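Local coordinates for ribosomal RNA processing protein 6 (Trypanosoma brucei brucei, PDB 4NLC), which probably degrades and trims RNA from its 3' end as the nuclear, exosome-associated 3'-5' exoribonuclease of the RRP6 family, at residues A[54-65]-A[224-235]. The protein carries 1 engineered substitution. Numbering follows the deposited sequence.
Sequences QLLLKTETPYLS and HFLLYVYDRLKQ
Asp231 and Thr61 meet where an irregular strip of chain, residues 54-65, is strapped along helix 226-238 of the exonuclease domain, an example of an irregular segment held to a helix by side chains that bond to its main chain. The backbone N of Thr61 gives an almost straight bond to Asp231 OD2 (2.8 Å, 175°), reaching the anti side of the carboxylate, whose other oxygen makes a salt bridge with Arg117. One turn on, the amide of Gln235 spends both protons of NE2 on the strip: one on Lys58 O, at 2.9 Å, the other on Glu60 OE1, at 2.8 Å and close to the amide plane. At the far end His224 NE2 donates to Leu64 O at 2.7 Å, while ND1 is held by Asp120, so both ring nitrogens are engaged and the imidazole is fixed in its rotation.

Close packing centres on an aromatic cluster. With CG placed between its backbone N and carbonyl carbon (chi1 55°), Tyr63 lays one face over the edge of buried Phe225 and turns its own edge to the face of Tyr228, giving two T-shaped pairs; Cys193 of helix 185-193 closes on Tyr63 and Phe225. Glu60 runs alongside Tyr228, CG to CE1 3.5 Å. Gln54, which is buried, takes Tyr230 OH on OE1 at 2.7 Å, from above the carbonyl plane, and a weak bond from Lys234 NZ.

Towards solvent the fit is looser. Leu57 rests only its CD1 on Gln235, and water joins Glu60 OE2 to Tyr228 OH, with Arg232 NH1 donating to that same hydroxyl. Side chains of helix 226-238, with His224 just before it, take up the N-H of Thr61 and the carbonyls of Lys58 and Leu64; the strip's course is probably set by these directional bonds and the aromatic cluster together.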
loop_
_atom_site.group_PDB
_atom_site.type_symbol
_atom_site.label_atom_id
_atom_site.label_comp_id
_atom_site.label_asym_id
_atom_site.label_seq_id
_atom_site.Cartn_x
_atom_site.Cartn_y
_atom_site.Cartn_z
ATOM N N GLN A 54 -21.399 13.542 12.959
ATOM C CA GLN A 54 -21.208 12.282 12.228
ATOM C C GLN A 54 -21.943 11.108 12.878
ATOM O O GLN A 54 -22.176 10.109 12.208
ATOM C CB GLN A 54 -19.707 11.952 12.035
ATOM C CG GLN A 54 -18.953 12.974 11.188
ATOM C CD GLN A 54 -19.307 12.969 9.721
ATOM O OE1 GLN A 54 -19.992 12.086 9.216
ATOM N NE2 GLN A 54 -18.817 13.949 8.990
ATOM N N LEU A 55 -22.309 11.231 14.167
ATOM C CA LEU A 55 -22.975 10.173 14.939
ATOM C C LEU A 55 -24.512 10.265 14.966
ATOM O O LEU A 55 -25.152 9.415 15.587
ATOM C CB LEU A 55 -22.391 10.096 16.359
ATOM C CG LEU A 55 -20.862 9.994 16.380
ATOM C CD1 LEU A 55 -20.269 10.655 17.604
ATOM C CD2 LEU A 55 -20.374 8.558 16.140
ATOM N N LEU A 56 -25.100 11.238 14.230
ATOM C CA LEU A 56 -26.551 11.430 14.087
ATOM C C LEU A 56 -27.117 10.659 12.894
ATOM O O LEU A 56 -26.395 10.379 11.930
ATOM C CB LEU A 56 -26.871 12.924 13.867
ATOM C CG LEU A 56 -26.493 13.909 14.967
ATOM C CD1 LEU A 56 -26.504 15.311 14.435
ATOM C CD2 LEU A 56 -27.428 13.776 16.171
ATOM N N LEU A 57 -28.426 10.377 12.916
ATOM C CA LEU A 57 -29.077 9.726 11.785
ATOM C C LEU A 57 -29.400 10.823 10.766
ATOM O O LEU A 57 -30.139 11.759 11.077
ATOM C CB LEU A 57 -30.333 8.948 12.220
ATOM C CG LEU A 57 -30.961 8.015 11.161
ATOM C CD1 LEU A 57 -30.183 6.704 11.023
ATOM C CD2 LEU A 57 -32.418 7.718 11.494
ATOM N N LYS A 58 -28.762 10.748 9.584
ATOM C CA LYS A 58 -28.919 11.714 8.505
ATOM C C LYS A 58 -29.291 11.069 7.184
ATOM O O LYS A 58 -28.874 9.941 6.906
ATOM C CB LYS A 58 -27.639 12.551 8.332
ATOM C CG LYS A 58 -27.578 13.727 9.305
ATOM C CD LYS A 58 -26.351 14.606 9.132
ATOM C CE LYS A 58 -26.155 15.465 10.359
ATOM N NZ LYS A 58 -25.268 16.621 10.093
ATOM N N THR A 59 -30.055 11.812 6.353
ATOM C CA THR A 59 -30.433 11.397 5.007
ATOM C C THR A 59 -29.146 11.309 4.187
ATOM O O THR A 59 -28.228 12.136 4.336
ATOM C CB THR A 59 -31.421 12.403 4.385
ATOM O OG1 THR A 59 -32.601 12.444 5.187
ATOM C CG2 THR A 59 -31.807 12.047 2.952
ATOM N N GLU A 60 -29.078 10.284 3.348
ATOM C CA GLU A 60 -27.925 10.045 2.491
ATOM C C GLU A 60 -27.847 11.082 1.352
ATOM O O GLU A 60 -28.878 11.592 0.898
ATOM C CB GLU A 60 -27.974 8.607 1.943
ATOM C CG GLU A 60 -29.224 8.281 1.136
ATOM C CD GLU A 60 -30.444 7.736 1.855
ATOM O OE1 GLU A 60 -30.529 7.860 3.099
ATOM O OE2 GLU A 60 -31.339 7.206 1.160
ATOM N N THR A 61 -26.622 11.407 0.922
ATOM C CA THR A 61 -26.353 12.295 -0.215
ATOM C C THR A 61 -25.925 11.341 -1.333
ATOM O O THR A 61 -24.869 10.701 -1.214
ATOM C CB THR A 61 -25.293 13.335 0.131
ATOM O OG1 THR A 61 -25.803 14.168 1.168
ATOM C CG2 THR A 61 -24.882 14.176 -1.065
ATOM N N PRO A 62 -26.766 11.146 -2.377
ATOM C CA PRO A 62 -26.393 10.185 -3.423
ATOM C C PRO A 62 -25.207 10.634 -4.256
ATOM O O PRO A 62 -24.928 11.826 -4.365
ATOM C CB PRO A 62 -27.680 9.990 -4.243
ATOM C CG PRO A 62 -28.757 10.733 -3.496
ATOM C CD PRO A 62 -28.062 11.783 -2.677
ATOM N N TYR A 63 -24.477 9.655 -4.778
ATOM C CA TYR A 63 -23.323 9.835 -5.643
ATOM C C TYR A 63 -23.761 10.611 -6.888
ATOM O O TYR A 63 -24.924 10.552 -7.294
ATOM C CB TYR A 63 -22.739 8.462 -6.029
ATOM C CG TYR A 63 -23.741 7.516 -6.667
ATOM C CD1 TYR A 63 -24.588 6.735 -5.885
ATOM C CD2 TYR A 63 -23.839 7.400 -8.052
ATOM C CE1 TYR A 63 -25.536 5.892 -6.466
ATOM C CE2 TYR A 63 -24.781 6.558 -8.641
ATOM C CZ TYR A 63 -25.612 5.785 -7.842
ATOM O OH TYR A 63 -26.518 4.913 -8.404
ATOM N N LEU A 64 -22.841 11.333 -7.481
ATOM C CA LEU A 64 -23.130 12.149 -8.655
ATOM C C LEU A 64 -23.086 11.303 -9.926
ATOM O O LEU A 64 -22.709 10.129 -9.884
ATOM C CB LEU A 64 -22.105 13.300 -8.737
ATOM C CG LEU A 64 -21.991 14.247 -7.537
ATOM C CD1 LEU A 64 -21.158 15.452 -7.908
ATOM C CD2 LEU A 64 -23.364 14.724 -7.062
ATOM N N SER A 65 -23.508 11.880 -11.048
ATOM C CA SER A 65 -23.427 11.177 -12.316
ATOM C C SER A 65 -21.975 11.188 -12.753
ATOM O O SER A 65 -21.310 12.239 -12.668
ATOM C CB SER A 65 -24.252 11.891 -13.377
ATOM O OG SER A 65 -23.876 11.424 -14.660
ATOM N N HIS A 224 -15.646 7.503 -5.979
ATOM C CA HIS A 224 -16.874 8.178 -6.438
ATOM C C HIS A 224 -18.169 7.779 -5.688
ATOM O O HIS A 224 -19.000 8.653 -5.402
ATOM C CB HIS A 224 -17.034 7.969 -7.942
ATOM C CG HIS A 224 -18.246 8.635 -8.505
ATOM N ND1 HIS A 224 -18.219 9.950 -8.906
ATOM C CD2 HIS A 224 -19.495 8.140 -8.690
ATOM C CE1 HIS A 224 -19.445 10.220 -9.325
ATOM N NE2 HIS A 224 -20.250 9.160 -9.200
ATOM N N PHE A 225 -18.308 6.491 -5.317
ATOM C CA PHE A 225 -19.518 6.014 -4.627
ATOM C C PHE A 225 -19.346 5.836 -3.103
ATOM O O PHE A 225 -20.319 5.521 -2.411
ATOM C CB PHE A 225 -20.013 4.687 -5.251
ATOM C CG PHE A 225 -20.049 4.654 -6.766
ATOM C CD1 PHE A 225 -21.174 5.082 -7.461
ATOM C CD2 PHE A 225 -18.983 4.144 -7.492
ATOM C CE1 PHE A 225 -21.219 5.022 -8.853
ATOM C CE2 PHE A 225 -19.012 4.132 -8.885
ATOM C CZ PHE A 225 -20.143 4.530 -9.554
ATOM N N LEU A 226 -18.121 6.018 -2.601
ATOM C CA LEU A 226 -17.767 5.728 -1.230
ATOM C C LEU A 226 -18.460 6.606 -0.184
ATOM O O LEU A 226 -18.804 6.093 0.885
ATOM C CB LEU A 226 -16.242 5.723 -1.042
ATOM C CG LEU A 226 -15.694 4.952 0.191
ATOM C CD1 LEU A 226 -16.322 3.547 0.312
ATOM C CD2 LEU A 226 -14.174 4.819 0.126
ATOM N N LEU A 227 -18.707 7.888 -0.466
ATOM C CA LEU A 227 -19.408 8.705 0.540
ATOM C C LEU A 227 -20.882 8.342 0.667
ATOM O O LEU A 227 -21.406 8.419 1.763
ATOM C CB LEU A 227 -19.217 10.202 0.328
ATOM C CG LEU A 227 -17.794 10.722 0.494
ATOM C CD1 LEU A 227 -17.719 12.172 0.075
ATOM C CD2 LEU A 227 -17.276 10.500 1.900
ATOM N N TYR A 228 -21.533 7.897 -0.424
ATOM C CA TYR A 228 -22.934 7.423 -0.365
ATOM C C TYR A 228 -22.973 6.135 0.428
ATOM O O TYR A 228 -23.861 5.968 1.252
ATOM C CB TYR A 228 -23.535 7.194 -1.756
ATOM C CG TYR A 228 -24.927 6.573 -1.738
ATOM C CD1 TYR A 228 -26.044 7.324 -1.372
ATOM C CD2 TYR A 228 -25.128 5.249 -2.117
ATOM C CE1 TYR A 228 -27.326 6.772 -1.380
ATOM C CE2 TYR A 228 -26.407 4.680 -2.116
ATOM C CZ TYR A 228 -27.503 5.450 -1.755
ATOM O OH TYR A 228 -28.764 4.910 -1.775
ATOM N N VAL A 229 -22.019 5.220 0.166
ATOM C CA VAL A 229 -21.867 3.924 0.853
ATOM C C VAL A 229 -21.702 4.204 2.346
ATOM O O VAL A 229 -22.376 3.590 3.175
ATOM C CB VAL A 229 -20.685 3.100 0.240
ATOM C CG1 VAL A 229 -20.201 1.995 1.179
ATOM C CG2 VAL A 229 -21.083 2.517 -1.117
ATOM N N TYR A 230 -20.850 5.189 2.670
ATOM C CA TYR A 230 -20.594 5.650 4.034
ATOM C C TYR A 230 -21.928 6.056 4.736
ATOM O O TYR A 230 -22.205 5.580 5.831
ATOM C CB TYR A 230 -19.583 6.827 3.998
ATOM C CG TYR A 230 -19.435 7.579 5.302
ATOM C CD1 TYR A 230 -18.923 6.950 6.439
ATOM C CD2 TYR A 230 -19.715 8.940 5.380
ATOM C CE1 TYR A 230 -18.718 7.652 7.628
ATOM C CE2 TYR A 230 -19.509 9.658 6.564
ATOM C CZ TYR A 230 -19.015 9.005 7.688
ATOM O OH TYR A 230 -18.862 9.674 8.876
ATOM N N ASP A 231 -22.751 6.896 4.076
ATOM C CA ASP A 231 -24.060 7.349 4.574
ATOM C C ASP A 231 -24.999 6.145 4.840
ATOM O O ASP A 231 -25.576 6.040 5.917
ATOM C CB ASP A 231 -24.720 8.299 3.557
ATOM C CG ASP A 231 -24.092 9.659 3.364
ATOM O OD1 ASP A 231 -23.250 10.051 4.192
ATOM O OD2 ASP A 231 -24.478 10.354 2.409
ATOM N N ARG A 232 -25.077 5.210 3.888
ATOM C CA ARG A 232 -25.901 3.999 4.006
ATOM C C ARG A 232 -25.459 3.050 5.141
ATOM O O ARG A 232 -26.313 2.526 5.871
ATOM C CB ARG A 232 -25.970 3.274 2.657
ATOM C CG ARG A 232 -26.783 4.031 1.574
ATOM C CD ARG A 232 -28.298 4.021 1.766
ATOM N NE ARG A 232 -28.859 2.664 1.826
ATOM C CZ ARG A 232 -29.177 1.918 0.770
ATOM N NH1 ARG A 232 -29.015 2.391 -0.463
ATOM N NH2 ARG A 232 -29.661 0.696 0.939
ATOM N N LEU A 233 -24.127 2.854 5.312
ATOM C CA LEU A 233 -23.592 2.018 6.403
ATOM C C LEU A 233 -23.824 2.666 7.773
ATOM O O LEU A 233 -24.112 1.956 8.734
ATOM C CB LEU A 233 -22.116 1.694 6.193
ATOM C CG LEU A 233 -21.814 0.775 5.010
ATOM C CD1 LEU A 233 -20.320 0.722 4.737
ATOM C CD2 LEU A 233 -22.366 -0.606 5.248
ATOM N N LYS A 234 -23.733 4.017 7.848
ATOM C CA LYS A 234 -24.022 4.770 9.081
ATOM C C LYS A 234 -25.444 4.516 9.546
ATOM O O LYS A 234 -25.641 4.241 10.723
ATOM C CB LYS A 234 -23.825 6.286 8.883
ATOM C CG LYS A 234 -22.399 6.730 9.135
ATOM C CD LYS A 234 -22.108 8.132 8.619
ATOM C CE LYS A 234 -22.982 9.235 9.153
ATOM N NZ LYS A 234 -22.351 10.575 8.974
ATOM N N GLN A 235 -26.423 4.561 8.624
ATOM C CA GLN A 235 -27.845 4.304 8.944
ATOM C C GLN A 235 -28.063 2.873 9.435
ATOM O O GLN A 235 -28.776 2.681 10.408
ATOM C CB GLN A 235 -28.756 4.602 7.748
ATOM C CG GLN A 235 -28.668 6.046 7.276
ATOM C CD GLN A 235 -29.376 6.271 5.966
ATOM O OE1 GLN A 235 -29.527 5.373 5.138
ATOM N NE2 GLN A 235 -29.785 7.495 5.733
HETATM O O HOH W 1 -24.368 11.729 10.518
HETATM O O HOH W 2 -26.293 8.758 7.137
HETATM O O HOH W 3 -25.648 12.934 3.523
HETATM O O HOH W 4 -30.587 6.840 -1.396
HETATM O O HOH W 5 -20.132 10.970 -6.419
#